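Local coordinates for protein Rbam17540 (Bacillus amyloliquefaciens, PDB 2YOY) that probably cleaves cellulose oxidatively as a copper-dependent lytic polysaccharide monooxygenase, at residues N88-H93 with W103-T108; L157-V162 with A168-I173; K110-N115 with R120-L125. All coordinates share one frame; numbering follows the deposited sequence. Where two conformers were deposited one is given.

Contact 1: N88-H93 with W103-T108; sequences NTFTWH and WHYYIT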
loop_
_atom_site.group_PDB
_atom_site.type_symbol
_atom_site.label_atom_id
_atom_site.label_comp_id
_atom_site.label_asym_id
_atom_site.label_seq_id
_atom_site.Cartn_x
_atom_site.Cartn_y
_atom_site.Cartn_z
ATOM N N ASN A 88 -12.140 2.449 -10.003
ATOM C CA ASN A 88 -11.615 1.119 -9.710
ATOM C C ASN A 88 -12.022 0.812 -8.338
ATOM O O ASN A 88 -12.282 1.760 -7.570
ATOM C CB ASN A 88 -10.080 1.161 -9.784
ATOM C CG ASN A 88 -9.576 0.857 -11.180
ATOM O OD1 ASN A 88 -9.493 -0.337 -11.613
ATOM N ND2 ASN A 88 -9.298 1.929 -11.929
ATOM N N THR A 89 -12.077 -0.480 -7.986
ATOM C CA THR A 89 -12.349 -0.831 -6.598
ATOM C C THR A 89 -11.104 -1.351 -5.888
ATOM O O THR A 89 -10.259 -1.996 -6.492
ATOM C CB THR A 89 -13.423 -1.899 -6.510
ATOM O OG1 THR A 89 -12.989 -3.016 -7.292
ATOM C CG2 THR A 89 -14.736 -1.358 -7.059
ATOM N N PHE A 90 -11.041 -1.076 -4.589
ATOM C CA PHE A 90 -9.902 -1.458 -3.736
ATOM C C PHE A 90 -10.511 -2.186 -2.555
ATOM O O PHE A 90 -11.233 -1.590 -1.761
ATOM C CB PHE A 90 -9.098 -0.214 -3.296
ATOM C CG PHE A 90 -8.467 0.467 -4.432
ATOM C CD1 PHE A 90 -9.195 1.315 -5.265
ATOM C CD2 PHE A 90 -7.108 0.224 -4.752
ATOM C CE1 PHE A 90 -8.600 1.898 -6.374
ATOM C CE2 PHE A 90 -6.522 0.817 -5.878
ATOM C CZ PHE A 90 -7.261 1.659 -6.683
ATOM N N THR A 91 -10.251 -3.495 -2.483
ATOM C CA THR A 91 -10.786 -4.349 -1.429
ATOM C C THR A 91 -9.717 -4.811 -0.463
ATOM O O THR A 91 -8.711 -5.404 -0.877
ATOM C CB THR A 91 -11.444 -5.593 -2.035
ATOM O OG1 THR A 91 -12.540 -5.162 -2.854
ATOM C CG2 THR A 91 -11.970 -6.479 -0.951
ATOM N N TRP A 92 -9.946 -4.524 0.813
ATOM C CA TRP A 92 -9.058 -4.943 1.905
ATOM C C TRP A 92 -9.478 -6.294 2.443
ATOM O O TRP A 92 -10.682 -6.602 2.503
ATOM C CB TRP A 92 -9.083 -3.901 3.029
ATOM C CG TRP A 92 -8.408 -2.577 2.673
ATOM C CD1 TRP A 92 -8.906 -1.601 1.875
ATOM C CD2 TRP A 92 -7.140 -2.096 3.147
ATOM N NE1 TRP A 92 -8.020 -0.532 1.821
ATOM C CE2 TRP A 92 -6.938 -0.807 2.597
ATOM C CE3 TRP A 92 -6.154 -2.632 3.958
ATOM C CZ2 TRP A 92 -5.768 -0.051 2.827
ATOM C CZ3 TRP A 92 -4.990 -1.858 4.199
ATOM C CH2 TRP A 92 -4.828 -0.590 3.658
ATOM N N HIS A 93 -8.494 -7.115 2.801
ATOM C CA HIS A 93 -8.690 -8.316 3.609
ATOM C C HIS A 93 -8.108 -8.012 4.999
ATOM O O HIS A 93 -6.967 -7.521 5.108
ATOM C CB HIS A 93 -7.946 -9.485 3.010
ATOM C CG HIS A 93 -7.970 -10.722 3.859
ATOM N ND1 HIS A 93 -9.080 -11.527 3.976
ATOM C CD2 HIS A 93 -7.031 -11.260 4.663
ATOM C CE1 HIS A 93 -8.816 -12.518 4.806
ATOM N NE2 HIS A 93 -7.574 -12.384 5.229
ATOM N N TRP A 103 -9.957 5.823 5.320
ATOM C CA TRP A 103 -8.966 5.376 4.388
ATOM C C TRP A 103 -8.703 6.483 3.375
ATOM O O TRP A 103 -9.539 7.359 3.117
ATOM C CB TRP A 103 -9.400 4.139 3.619
ATOM C CG TRP A 103 -9.758 2.911 4.389
ATOM C CD1 TRP A 103 -8.988 1.774 4.525
ATOM C CD2 TRP A 103 -11.033 2.596 4.992
ATOM N NE1 TRP A 103 -9.695 0.797 5.187
ATOM C CE2 TRP A 103 -10.944 1.271 5.491
ATOM C CE3 TRP A 103 -12.229 3.289 5.131
ATOM C CZ2 TRP A 103 -12.037 0.622 6.131
ATOM C CZ3 TRP A 103 -13.312 2.650 5.798
ATOM C CH2 TRP A 103 -13.188 1.350 6.289
ATOM N N HIS A 104 -7.483 6.499 2.884
ATOM C CA HIS A 104 -7.037 7.537 1.933
ATOM C C HIS A 104 -6.060 6.968 0.924
ATOM O O HIS A 104 -5.203 6.129 1.251
ATOM C CB HIS A 104 -6.557 8.828 2.645
ATOM C CG HIS A 104 -5.693 8.611 3.855
ATOM N ND1 HIS A 104 -4.521 9.310 4.045
ATOM C CD2 HIS A 104 -5.845 7.827 4.958
ATOM C CE1 HIS A 104 -3.958 8.927 5.179
ATOM N NE2 HIS A 104 -4.758 8.051 5.764
ATOM N N TYR A 105 -6.235 7.378 -0.331
ATOM C CA TYR A 105 -5.548 6.805 -1.484
ATOM C C TYR A 105 -4.831 7.897 -2.272
ATOM O O TYR A 105 -5.381 8.983 -2.480
ATOM C CB TYR A 105 -6.564 6.114 -2.415
ATOM C CG TYR A 105 -7.201 4.842 -1.813
ATOM C CD1 TYR A 105 -8.313 4.918 -1.025
ATOM C CD2 TYR A 105 -6.653 3.590 -2.034
ATOM C CE1 TYR A 105 -8.885 3.814 -0.478
ATOM C CE2 TYR A 105 -7.214 2.427 -1.455
ATOM C CZ TYR A 105 -8.318 2.574 -0.658
ATOM O OH TYR A 105 -8.956 1.504 -0.116
ATOM N N TYR A 106 -3.615 7.572 -2.703
ATOM C CA TYR A 106 -2.729 8.455 -3.396
ATOM C C TYR A 106 -2.208 7.712 -4.638
ATOM O O TYR A 106 -2.117 6.487 -4.641
ATOM C CB TYR A 106 -1.551 8.811 -2.517
ATOM C CG TYR A 106 -1.928 9.403 -1.168
ATOM C CD1 TYR A 106 -2.410 8.604 -0.127
ATOM C CD2 TYR A 106 -1.912 10.768 -0.958
ATOM C CE1 TYR A 106 -2.837 9.159 1.067
ATOM C CE2 TYR A 106 -2.286 11.307 0.251
ATOM C CZ TYR A 106 -2.750 10.508 1.251
ATOM O OH TYR A 106 -3.160 11.034 2.434
ATOM N N ILE A 107 -1.784 8.454 -5.636
ATOM C CA ILE A 107 -1.102 7.880 -6.804
ATOM C C ILE A 107 0.144 8.723 -7.049
ATOM O O ILE A 107 0.180 9.893 -6.712
ATOM C CB ILE A 107 -1.980 7.838 -8.062
ATOM C CG1 ILE A 107 -1.357 6.876 -9.093
ATOM C CG2 ILE A 107 -2.125 9.232 -8.658
ATOM C CD1 ILE A 107 -2.314 6.483 -10.181
ATOM N N THR A 108 1.131 8.083 -7.634
ATOM C CA THR A 108 2.338 8.771 -8.072
ATOM C C THR A 108 1.996 9.794 -9.144
ATOM O O THR A 108 1.127 9.590 -9.970
ATOM C CB THR A 108 3.363 7.797 -8.659
ATOM O OG1 THR A 108 2.686 6.832 -9.457
ATOM C CG2 THR A 108 4.115 7.100 -7.519
#
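Tyr105 reaches across from strand 103-108 and lays its ring and hydroxyl against Phe90 and Trp92 of strand 88-93. Its CB points toward the opposing strand. CG stands anti to the carbonyl carbon (chi1 -68°), which sends the ring across the gap between the two strands. Further out, CD2 lies over one face of the Phe90 ring, toward its rim. CE2 comes next and packs 3.7 Å from Phe90 CB. CZ also rests near Phe90 CB, and it lies at the edge of the Trp92 indole. At the tip, OH accepts a hydrogen bond from Trp92 NE1 at 3.0 Å. The N-H...O angle is 157°, and the oxygen sits almost in the indole plane. The same OH is hydrogen-bonded to His142 ND1, so two partners grip this buried hydroxyl.

The two strands belong to different sheets. Strand 86-94 is the middle of a three-stranded antiparallel sheet, while strand 100-108 lies in the larger mixed sheet. The axes of the two segments come no closer than 11.0 Å, too far for backbone pairing, so only side chains bridge the gap. This is face-to-face packing inside the immunoglobulin-like beta sandwich of this enzyme family.

The Phe90 and Tyr105 rings meet obliquely, with centroids 5.1 Å apart. A second oblique aromatic pair lies beside them. Trp103 CD1 sits over one face of the Trp92 indole, offset toward its rim and 3.7 Å from Trp92 NE1. The planes of the two five-membered rings are 47° apart. Trp103 NE1 is hydrogen-bonded to Tyr94 OH, and the Trp103 ring also stacks on Trp160. Ile144, from the three-stranded sheet, packs against both Phe90 and Tyr105.

Contact 2: L157-V162 with A168-I173; sequences LGVWDV and AFYNVI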
loop_
_atom_site.group_PDB
_atom_site.type_symbol
_atom_site.label_atom_id
_atom_site.label_comp_id
_atom_site.label_asym_id
_atom_site.label_seq_id
_atom_site.Cartn_x
_atom_site.Cartn_y
_atom_site.Cartn_z
ATOM N N LEU A 157 -0.783 4.194 -3.503
ATOM C CA LEU A 157 -0.743 3.987 -2.055
ATOM C C LEU A 157 -2.131 4.038 -1.405
ATOM O O LEU A 157 -2.837 5.087 -1.448
ATOM C CB LEU A 157 0.104 5.062 -1.435
ATOM C CG LEU A 157 0.241 5.124 0.063
ATOM C CD1 LEU A 157 0.919 3.890 0.616
ATOM C CD2 LEU A 157 1.020 6.390 0.495
ATOM N N GLY A 158 -2.537 2.932 -0.774
ATOM C CA GLY A 158 -3.624 2.982 0.161
ATOM C C GLY A 158 -3.267 3.026 1.617
ATOM O O GLY A 158 -2.421 2.258 2.060
ATOM N N VAL A 159 -3.918 3.929 2.350
ATOM C CA VAL A 159 -3.665 4.102 3.763
ATOM C C VAL A 159 -4.952 3.869 4.589
ATOM O O VAL A 159 -5.990 4.443 4.306
ATOM C CB VAL A 159 -3.064 5.480 4.045
ATOM C CG1 VAL A 159 -2.628 5.572 5.510
ATOM C CG2 VAL A 159 -1.849 5.786 3.147
ATOM N N TRP A 160 -4.851 3.051 5.633
ATOM C CA TRP A 160 -5.940 2.734 6.500
ATOM C C TRP A 160 -5.585 3.287 7.892
ATOM O O TRP A 160 -4.630 2.816 8.516
ATOM C CB TRP A 160 -6.128 1.225 6.520
ATOM C CG TRP A 160 -7.035 0.693 7.624
ATOM C CD1 TRP A 160 -8.115 1.318 8.150
ATOM C CD2 TRP A 160 -6.900 -0.554 8.333
ATOM N NE1 TRP A 160 -8.672 0.543 9.119
ATOM C CE2 TRP A 160 -7.946 -0.608 9.259
ATOM C CE3 TRP A 160 -6.000 -1.624 8.259
ATOM C CZ2 TRP A 160 -8.123 -1.693 10.137
ATOM C CZ3 TRP A 160 -6.156 -2.698 9.120
ATOM C CH2 TRP A 160 -7.241 -2.727 10.044
ATOM N N ASP A 161 -6.330 4.290 8.344
ATOM C CA ASP A 161 -6.133 4.875 9.685
ATOM C C ASP A 161 -7.013 4.193 10.721
ATOM O O ASP A 161 -8.235 4.137 10.553
ATOM C CB ASP A 161 -6.519 6.358 9.683
ATOM C CG ASP A 161 -5.491 7.249 9.016
ATOM O OD1 ASP A 161 -4.532 6.746 8.346
ATOM O OD2 ASP A 161 -5.695 8.507 9.102
ATOM N N VAL A 162 -6.397 3.748 11.810
ATOM C CA VAL A 162 -7.128 3.122 12.945
ATOM C C VAL A 162 -7.630 4.238 13.865
ATOM O O VAL A 162 -6.904 5.201 14.195
ATOM C CB VAL A 162 -6.210 2.127 13.702
ATOM C CG1 VAL A 162 -6.931 1.525 14.908
ATOM C CG2 VAL A 162 -5.728 1.037 12.772
ATOM N N ALA A 168 -1.542 3.329 11.561
ATOM C CA ALA A 168 -2.183 3.212 10.237
ATOM C C ALA A 168 -1.450 2.139 9.472
ATOM O O ALA A 168 -0.299 1.808 9.799
ATOM C CB ALA A 168 -2.145 4.527 9.479
ATOM N N PHE A 169 -2.100 1.592 8.446
ATOM C CA PHE A 169 -1.501 0.557 7.594
ATOM C C PHE A 169 -1.331 1.148 6.211
ATOM O O PHE A 169 -2.228 1.857 5.725
ATOM C CB PHE A 169 -2.409 -0.698 7.592
ATOM C CG PHE A 169 -2.448 -1.388 8.931
ATOM C CD1 PHE A 169 -3.207 -0.857 9.960
ATOM C CD2 PHE A 169 -1.634 -2.478 9.193
ATOM C CE1 PHE A 169 -3.174 -1.433 11.212
ATOM C CE2 PHE A 169 -1.643 -3.089 10.431
ATOM C CZ PHE A 169 -2.396 -2.550 11.429
ATOM N N TYR A 170 -0.147 0.906 5.633
ATOM C CA TYR A 170 0.323 1.512 4.401
ATOM C C TYR A 170 0.544 0.418 3.385
ATOM O O TYR A 170 1.385 -0.411 3.577
ATOM C CB TYR A 170 1.642 2.304 4.644
ATOM C CG TYR A 170 1.437 3.481 5.543
ATOM C CD1 TYR A 170 1.437 3.315 6.939
ATOM C CD2 TYR A 170 1.192 4.732 5.028
ATOM C CE1 TYR A 170 1.158 4.395 7.764
ATOM C CE2 TYR A 170 0.956 5.813 5.834
ATOM C CZ TYR A 170 0.949 5.652 7.204
ATOM O OH TYR A 170 0.637 6.776 7.952
ATOM N N ASN A 171 -0.229 0.411 2.294
ATOM C CA ASN A 171 -0.049 -0.596 1.265
ATOM C C ASN A 171 0.138 0.053 -0.107
ATOM O O ASN A 171 -0.795 0.637 -0.691
ATOM C CB ASN A 171 -1.252 -1.532 1.158
ATOM C CG ASN A 171 -1.280 -2.713 2.148
ATOM O OD1 ASN A 171 -2.105 -3.617 1.959
ATOM N ND2 ASN A 171 -0.477 -2.686 3.209
ATOM N N VAL A 172 1.345 -0.092 -0.635
ATOM C CA VAL A 172 1.631 0.307 -1.964
ATOM C C VAL A 172 1.246 -0.783 -2.924
ATOM O O VAL A 172 1.313 -1.976 -2.617
ATOM C CB VAL A 172 3.125 0.766 -2.191
ATOM C CG1 VAL A 172 3.393 1.978 -1.368
ATOM C CG2 VAL A 172 4.109 -0.346 -1.876
ATOM N N ILE A 173 0.791 -0.335 -4.089
ATOM C CA ILE A 173 0.334 -1.185 -5.187
ATOM C C ILE A 173 1.072 -0.763 -6.477
ATOM O O ILE A 173 0.979 0.376 -6.941
ATOM C CB ILE A 173 -1.191 -1.060 -5.428
ATOM C CG1 ILE A 173 -1.990 -1.282 -4.156
ATOM C CG2 ILE A 173 -1.644 -2.043 -6.484
ATOM C CD1 ILE A 173 -3.358 -0.684 -4.254
HETATM O O HOH W 1 -2.072 7.964 8.084
#
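Trp160 and Phe169 form one rung of an antiparallel beta hairpin in the mixed sheet of the sandwich, close to the copper site. The hairpin is made by strands 154-162 and 167-177, and the two segments run at 170° to each other. Gly158 with Asn171 and Trp160 with Phe169 are hydrogen-bonded pairs. Each gives two backbone bonds, such as Phe169 N to Trp160 O at 2.8 Å. Leu157 with Val172, Val159 with Tyr170 and Asp161 with Ala168 are the non-hydrogen-bonded pairs between and beside them.

On the Trp160 side of the sheet, the indole and the Phe169 ring lie side by side and point the same way. Their planes are near parallel but slid apart, so they barely overlap. Trp160 CE3 is 3.4 Å from Phe169 CD1, and Val162 CG2 meets the edge of the Phe169 ring. The Phe169 side chain comes within about 4 Å of the copper(I) ion held by His1 and His98, and its ring meets that of His1 edge-to-face. With an alanine here, Trp160 and Val162 would probably be left without their ring neighbour, and a gap would be likely to open beside His1 and the copper.

On the other side of the sheet, Val159 CG1 stands over the face of the Tyr170 ring in a CH-pi contact, 4.0 Å from its centroid. This branch lies anti to the backbone N (chi1 -172°), which directs it over the ring. Leu157 CD1 packs 3.7 Å from Val172 CG1. Tyr170 OH is hydrogen-bonded to Pro43 O, and Asp161 OD1 to His104 NE2. A water joins these two polar ends, donating to Asp161 OD1 at 2.8 Å and to Tyr170 OH at 3.0 Å.

Contact 3: K110-N115 with R120-L125; sequences KNWNPN and RDEFEL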
loop_
_atom_site.group_PDB
_atom_site.type_symbol
_atom_site.label_atom_id
_atom_site.label_comp_id
_atom_site.label_asym_id
_atom_site.label_seq_id
_atom_site.Cartn_x
_atom_site.Cartn_y
_atom_site.Cartn_z
ATOM N N LYS A 110 2.592 12.221 -12.513
ATOM C CA LYS A 110 2.943 11.935 -13.907
ATOM C C LYS A 110 4.451 11.847 -14.120
ATOM O O LYS A 110 4.933 10.997 -14.865
ATOM C CB LYS A 110 2.325 13.001 -14.840
ATOM C CG LYS A 110 2.332 12.638 -16.312
ATOM C CD LYS A 110 1.551 13.670 -17.112
ATOM C CE LYS A 110 1.667 13.430 -18.604
ATOM N NZ LYS A 110 1.088 12.121 -19.006
ATOM N N ASN A 111 5.206 12.708 -13.458
ATOM C CA ASN A 111 6.645 12.739 -13.701
ATOM C C ASN A 111 7.459 12.058 -12.597
ATOM O O ASN A 111 8.620 12.387 -12.400
ATOM C CB ASN A 111 7.090 14.206 -13.858
ATOM C CG ASN A 111 6.834 15.016 -12.604
ATOM O OD1 ASN A 111 6.131 14.559 -11.695
ATOM N ND2 ASN A 111 7.403 16.210 -12.540
ATOM N N TRP A 112 6.878 11.124 -11.844
ATOM C CA TRP A 112 7.646 10.546 -10.728
ATOM C C TRP A 112 8.848 9.745 -11.217
ATOM O O TRP A 112 8.884 9.313 -12.353
ATOM C CB TRP A 112 6.764 9.674 -9.838
ATOM C CG TRP A 112 6.426 8.293 -10.384
ATOM C CD1 TRP A 112 5.725 7.991 -11.502
ATOM C CD2 TRP A 112 6.816 7.053 -9.797
ATOM N NE1 TRP A 112 5.591 6.614 -11.636
ATOM C CE2 TRP A 112 6.259 6.013 -10.602
ATOM C CE3 TRP A 112 7.555 6.706 -8.651
ATOM C CZ2 TRP A 112 6.451 4.662 -10.315
ATOM C CZ3 TRP A 112 7.703 5.331 -8.362
ATOM C CH2 TRP A 112 7.159 4.352 -9.205
ATOM N N ASN A 113 9.790 9.505 -10.314
ATOM C CA ASN A 113 11.003 8.753 -10.631
ATOM C C ASN A 113 10.980 7.347 -10.029
ATOM O O ASN A 113 11.177 7.170 -8.830
ATOM C CB ASN A 113 12.239 9.515 -10.154
ATOM C CG ASN A 113 13.529 8.884 -10.633
ATOM O OD1 ASN A 113 13.568 7.711 -11.010
ATOM N ND2 ASN A 113 14.595 9.689 -10.683
ATOM N N PRO A 114 10.719 6.329 -10.872
ATOM C CA PRO A 114 10.619 4.970 -10.350
ATOM C C PRO A 114 11.899 4.356 -9.829
ATOM O O PRO A 114 11.843 3.242 -9.303
ATOM C CB PRO A 114 10.099 4.163 -11.565
ATOM C CG PRO A 114 10.559 4.944 -12.747
ATOM C CD PRO A 114 10.452 6.381 -12.324
ATOM N N ASN A 115 13.044 5.039 -9.993
ATOM C CA ASN A 115 14.323 4.551 -9.498
ATOM C C ASN A 115 14.867 5.239 -8.254
ATOM O O ASN A 115 16.053 5.107 -7.963
ATOM C CB ASN A 115 15.357 4.601 -10.635
ATOM C CG ASN A 115 15.022 3.641 -11.749
ATOM O OD1 ASN A 115 14.916 2.436 -11.518
ATOM N ND2 ASN A 115 14.808 4.158 -12.944
ATOM N N ARG A 120 6.803 11.534 -0.139
ATOM C CA ARG A 120 5.476 12.204 -0.169
ATOM C C ARG A 120 5.206 13.063 -1.341
ATOM O O ARG A 120 4.083 13.127 -1.829
ATOM C CB ARG A 120 5.321 13.168 1.005
ATOM C CG ARG A 120 5.022 12.471 2.263
ATOM C CD ARG A 120 5.693 13.164 3.435
ATOM N NE ARG A 120 5.212 12.499 4.617
ATOM C CZ ARG A 120 5.694 11.363 5.091
ATOM N NH1 ARG A 120 6.720 10.728 4.485
ATOM N NH2 ARG A 120 5.139 10.847 6.164
ATOM N N ASP A 121 6.220 13.826 -1.737
ATOM C CA ASP A 121 6.051 14.786 -2.767
ATOM C C ASP A 121 5.967 14.190 -4.159
ATOM O O ASP A 121 5.665 14.907 -5.117
ATOM C CB ASP A 121 7.120 15.883 -2.669
ATOM C CG ASP A 121 8.501 15.401 -2.963
ATOM O OD1 ASP A 121 8.713 14.208 -3.295
ATOM O OD2 ASP A 121 9.403 16.251 -2.850
ATOM N N GLU A 122 6.128 12.859 -4.264
ATOM C CA GLU A 122 5.844 12.153 -5.523
ATOM C C GLU A 122 4.393 11.652 -5.621
ATOM O O GLU A 122 4.043 11.090 -6.640
ATOM C CB GLU A 122 6.745 10.919 -5.638
ATOM C CG GLU A 122 8.191 11.228 -5.841
ATOM C CD GLU A 122 8.947 9.988 -6.215
ATOM O OE1 GLU A 122 9.010 9.050 -5.387
ATOM O OE2 GLU A 122 9.429 9.954 -7.347
ATOM N N PHE A 123 3.581 11.843 -4.569
ATOM C CA PHE A 123 2.193 11.289 -4.535
ATOM C C PHE A 123 1.183 12.396 -4.517
ATOM O O PHE A 123 1.397 13.453 -3.905
ATOM C CB PHE A 123 2.019 10.499 -3.267
ATOM C CG PHE A 123 2.620 9.123 -3.321
ATOM C CD1 PHE A 123 1.935 8.102 -3.979
ATOM C CD2 PHE A 123 3.847 8.830 -2.720
ATOM C CE1 PHE A 123 2.465 6.839 -4.075
ATOM C CE2 PHE A 123 4.377 7.563 -2.798
ATOM C CZ PHE A 123 3.703 6.565 -3.502
ATOM N N GLU A 124 0.029 12.140 -5.102
ATOM C CA GLU A 124 -1.073 13.057 -4.926
ATOM C C GLU A 124 -2.291 12.309 -4.490
ATOM O O GLU A 124 -2.464 11.205 -4.902
ATOM C CB GLU A 124 -1.358 13.887 -6.162
ATOM C CG GLU A 124 -1.572 13.149 -7.439
ATOM C CD GLU A 124 -1.703 14.132 -8.606
ATOM O OE1 GLU A 124 -2.323 15.197 -8.446
ATOM O OE2 GLU A 124 -1.159 13.835 -9.665
ATOM N N LEU A 125 -3.070 12.946 -3.635
ATOM C CA LEU A 125 -4.285 12.389 -3.102
ATOM C C LEU A 125 -5.283 12.217 -4.210
ATOM O O LEU A 125 -5.452 13.112 -5.049
ATOM C CB LEU A 125 -4.804 13.329 -1.974
ATOM C CG LEU A 125 -6.172 12.956 -1.355
ATOM C CD1 LEU A 125 -5.977 11.782 -0.424
ATOM C CD2 LEU A 125 -6.708 14.177 -0.572
HETATM O O HOH W 2 0.907 14.466 -11.897
#
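The irregular loop 110-115 comes nearest the 3-10 turn 120-122 at Trp112 and Glu122, whose CA atoms are 5.7 Å apart. The turn is closed by a backbone bond from Phe123 N to Arg120 O. The main grip across the contact is by the Glu122 side chain. Its CB points toward the loop, and the chain is extended beyond CG (chi2 -169°), which carries the carboxylate to the loop backbone. OE2 accepts a hydrogen bond from Asn113 N at 3.0 Å. The bond is fairly straight, with an N-H...O angle of 163°, and the donor lies nearly along the C-O axis of the carboxylate.

The same oxygen is 3.7 Å from Trp112 CB. It sits at the edge of the indole, close to the ring plane. The Trp112 and Glu122 side chains cross at about a right angle. Pro114 N lies over one face of the Trp112 ring, and Trp112 NE1 is hydrogen-bonded to Tyr153 O. Trp112 also packs on Ile155, which ties the loop to strand 154-162.

At the other end, a water accepts from Lys110 N at 2.9 Å and donates to Glu124 OE2 at 3.1 Å. Glu124 OE2 also forms a salt bridge with Arg150 NH1.

Within the loop, Asn113 OD1 accepts from Asn115 N at 2.9 Å. This closes an Asx turn, in the long connection between the neighbouring antiparallel strands 100-108 and 123-130 of the mixed sheet.

Overall arrangement
Contacts 1 and 2 are buried in the sandwich core, while contact 3 is partly buried and farther from the chain centre. All three share the mixed sheet. Strand 100-108 links them, pairing with strand 154-162 of contact 2 on one side and strand 123-130 of contact 3 on the other. Thus His104 O lies 2.8 Å from Val159 N, and Ile107 O lies 2.8 Å from Glu124 N. Contact 1 joins two sheets through aromatic side chains. Contact 2 joins neighbours within one sheet, by four backbone hydrogen bonds and by side-chain packing on both faces, and reaches the copper site. Contact 3 relies on a carboxylate and a water at a loop.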